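PDB 3DGT: endo-1,3-beta-glucanase, which probably hydrolyses internal 1,3-beta-glucosidic bonds of beta-glucans, as a family 16 glycoside hydrolase whose catalytic domain forms this chain. Local coordinates for residues R101-L106 with V268-V273. Numbering follows the deposited sequence.
With MG (magnesium ion), chain B.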
loop_
_atom_site.group_PDB
_atom_site.type_symbol
_atom_site.label_atom_id
_atom_site.label_comp_id
_atom_site.label_asym_id
_atom_site.label_seq_id
_atom_site.Cartn_x
_atom_site.Cartn_y
_atom_site.Cartn_z
ATOM N N ARG A 101 -11.316 -0.678 -9.627
ATOM C CA ARG A 101 -10.507 -1.669 -8.905
ATOM C C ARG A 101 -9.050 -1.272 -8.960
ATOM O O ARG A 101 -8.520 -0.994 -10.035
ATOM C CB ARG A 101 -10.689 -3.088 -9.468
ATOM C CG ARG A 101 -11.973 -3.753 -9.014
ATOM C CD ARG A 101 -12.190 -5.079 -9.698
ATOM N NE ARG A 101 -13.451 -5.690 -9.271
ATOM C CZ ARG A 101 -13.881 -6.889 -9.659
ATOM N NH1 ARG A 101 -13.163 -7.635 -10.499
ATOM N NH2 ARG A 101 -15.050 -7.337 -9.214
ATOM N N VAL A 102 -8.408 -1.253 -7.794
ATOM C CA VAL A 102 -6.974 -0.990 -7.694
ATOM C C VAL A 102 -6.347 -2.253 -7.133
ATOM O O VAL A 102 -6.766 -2.733 -6.085
ATOM C CB VAL A 102 -6.689 0.244 -6.796
ATOM C CG1 VAL A 102 -5.182 0.506 -6.692
ATOM C CG2 VAL A 102 -7.421 1.472 -7.355
ATOM N N GLU A 103 -5.363 -2.793 -7.850
ATOM C CA GLU A 103 -4.874 -4.142 -7.569
ATOM C C GLU A 103 -3.378 -4.244 -7.732
ATOM O O GLU A 103 -2.804 -3.658 -8.640
ATOM C CB GLU A 103 -5.543 -5.118 -8.533
ATOM C CG GLU A 103 -5.166 -6.570 -8.360
ATOM C CD GLU A 103 -6.084 -7.475 -9.153
ATOM O OE1 GLU A 103 -7.246 -7.649 -8.723
ATOM O OE2 GLU A 103 -5.657 -7.991 -10.216
ATOM N N ALA A 104 -2.755 -5.011 -6.847
ATOM C CA ALA A 104 -1.357 -5.388 -7.026
ATOM C C ALA A 104 -1.200 -6.868 -6.778
ATOM O O ALA A 104 -1.858 -7.431 -5.907
ATOM C CB ALA A 104 -0.440 -4.605 -6.104
ATOM N N ARG A 105 -0.333 -7.501 -7.552
ATOM C CA ARG A 105 0.027 -8.886 -7.311
ATOM C C ARG A 105 1.447 -8.855 -6.796
ATOM O O ARG A 105 2.343 -8.309 -7.454
ATOM C CB ARG A 105 -0.100 -9.715 -8.586
ATOM C CG ARG A 105 0.316 -11.170 -8.434
ATOM C CD ARG A 105 -0.051 -11.965 -9.676
ATOM N NE ARG A 105 0.218 -13.396 -9.518
ATOM C CZ ARG A 105 1.235 -14.047 -10.077
ATOM N NH1 ARG A 105 2.109 -13.419 -10.862
ATOM N NH2 ARG A 105 1.374 -15.348 -9.848
ATOM N N LEU A 106 1.644 -9.396 -5.593
ATOM C CA LEU A 106 2.928 -9.260 -4.913
ATOM C C LEU A 106 3.200 -10.404 -3.948
ATOM O O LEU A 106 2.269 -11.068 -3.455
ATOM C CB LEU A 106 3.017 -7.900 -4.187
ATOM C CG LEU A 106 2.024 -7.623 -3.048
ATOM C CD1 LEU A 106 2.556 -8.138 -1.708
ATOM C CD2 LEU A 106 1.690 -6.137 -2.959
ATOM N N VAL A 268 6.844 -7.263 -6.531
ATOM C CA VAL A 268 5.564 -6.798 -7.074
ATOM C C VAL A 268 5.494 -7.041 -8.575
ATOM O O VAL A 268 6.215 -6.414 -9.344
ATOM C CB VAL A 268 5.345 -5.289 -6.785
ATOM C CG1 VAL A 268 3.930 -4.855 -7.199
ATOM C CG2 VAL A 268 5.614 -4.979 -5.298
ATOM N N ASP A 269 4.615 -7.948 -8.999
ATOM C CA ASP A 269 4.432 -8.228 -10.423
ATOM C C ASP A 269 3.800 -7.057 -11.169
ATOM O O ASP A 269 4.249 -6.681 -12.256
ATOM C CB ASP A 269 3.596 -9.497 -10.590
ATOM C CG ASP A 269 3.447 -9.944 -12.035
ATOM O OD1 ASP A 269 4.142 -9.431 -12.945
ATOM O OD2 ASP A 269 2.611 -10.848 -12.255
ATOM N N TYR A 270 2.774 -6.462 -10.584
ATOM C CA TYR A 270 2.113 -5.338 -11.227
ATOM C C TYR A 270 1.283 -4.536 -10.245
ATOM O O TYR A 270 0.941 -5.018 -9.165
ATOM C CB TYR A 270 1.218 -5.817 -12.394
ATOM C CG TYR A 270 0.026 -6.650 -11.985
ATOM C CD1 TYR A 270 -1.164 -6.044 -11.564
ATOM C CD2 TYR A 270 0.080 -8.044 -12.024
ATOM C CE1 TYR A 270 -2.272 -6.811 -11.199
ATOM C CE2 TYR A 270 -1.030 -8.814 -11.661
ATOM C CZ TYR A 270 -2.188 -8.188 -11.241
ATOM O OH TYR A 270 -3.284 -8.946 -10.878
ATOM N N VAL A 271 0.980 -3.309 -10.655
ATOM C CA VAL A 271 -0.087 -2.500 -10.084
ATOM C C VAL A 271 -1.018 -2.154 -11.236
ATOM O O VAL A 271 -0.557 -1.740 -12.299
ATOM C CB VAL A 271 0.442 -1.215 -9.410
ATOM C CG1 VAL A 271 -0.717 -0.280 -9.025
ATOM C CG2 VAL A 271 1.280 -1.559 -8.178
ATOM N N GLN A 272 -2.319 -2.348 -11.025
ATOM C CA GLN A 272 -3.312 -2.126 -12.075
ATOM C C GLN A 272 -4.541 -1.431 -11.532
ATOM O O GLN A 272 -5.046 -1.796 -10.464
ATOM C CB GLN A 272 -3.722 -3.459 -12.705
ATOM C CG GLN A 272 -4.817 -3.364 -13.763
ATOM C CD GLN A 272 -5.191 -4.718 -14.290
ATOM O OE1 GLN A 272 -6.094 -5.378 -13.771
ATOM N NE2 GLN A 272 -4.478 -5.161 -15.293
ATOM N N VAL A 273 -5.023 -0.444 -12.286
ATOM C CA VAL A 273 -6.288 0.216 -12.009
ATOM C C VAL A 273 -7.223 -0.062 -13.182
ATOM O O VAL A 273 -6.847 0.149 -14.343
ATOM C CB VAL A 273 -6.118 1.738 -11.825
ATOM C CG1 VAL A 273 -7.443 2.381 -11.462
ATOM C CG2 VAL A 273 -5.077 2.045 -10.748
HETATM MG MG MG B . 4.916 -7.789 -13.900
HETATM O O HOH W 1 -7.530 -3.678 -11.487
HETATM O O HOH W 2 5.411 -8.784 -15.639
#
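In the beta-jelly-roll sandwich of this family 16 glycoside hydrolase domain, strands 99-107 and 266-276 pair antiparallel, and a beta bulge at Asp-269 marks the point where strand 266-276 contributes to a magnesium site. Glu-103 and Gln-272 form a hydrogen-bonded pair, N to O at 2.8 Å in both directions. Beyond Arg-105 N, which donates to Tyr-270 O, the register slips by one residue: Asp-269, with helix-like backbone torsions, gives its own N-H to Arg-105 O (2.8 Å), and Leu-106 comes to face Val-268. Val-102, Ala-104, Leu-106, Val-268, Val-271 and Val-273 share the sheet face turned to the core, where Phe-123 of strand 119-127 packs on the first three. On the opposite face the Tyr-270 ring, with CG set between the backbone N and the carbonyl carbon (chi1 66°), leans back across strand 101-106. Arg-105 N lies over the ring centre, and Arg-105 CB packs tightly on CE2 at 3.3 Å. The phenol OH donates to Glu-103 OE2 at 2.6 Å, reaching it from the anti side and 26° out of the carboxylate plane, while Thr-194 holds OE1. A valine in place of Tyr-270 would probably leave OE2 without this donor and open a gap beside Arg-105 CB. The extended Arg-105 chain carries its guanidinium to Asp-269, where NH1 makes a salt bridge to OD2, in the guanidinium plane; OD2 also takes a hydrogen bond from the N-terminal amine of Ser-1. Asp-16 O and Gly-66 O share the magnesium ion, which Asp-269 grips twice, through its carbonyl O at 2.1 Å and its carboxylate OD1 at 2.0 Å.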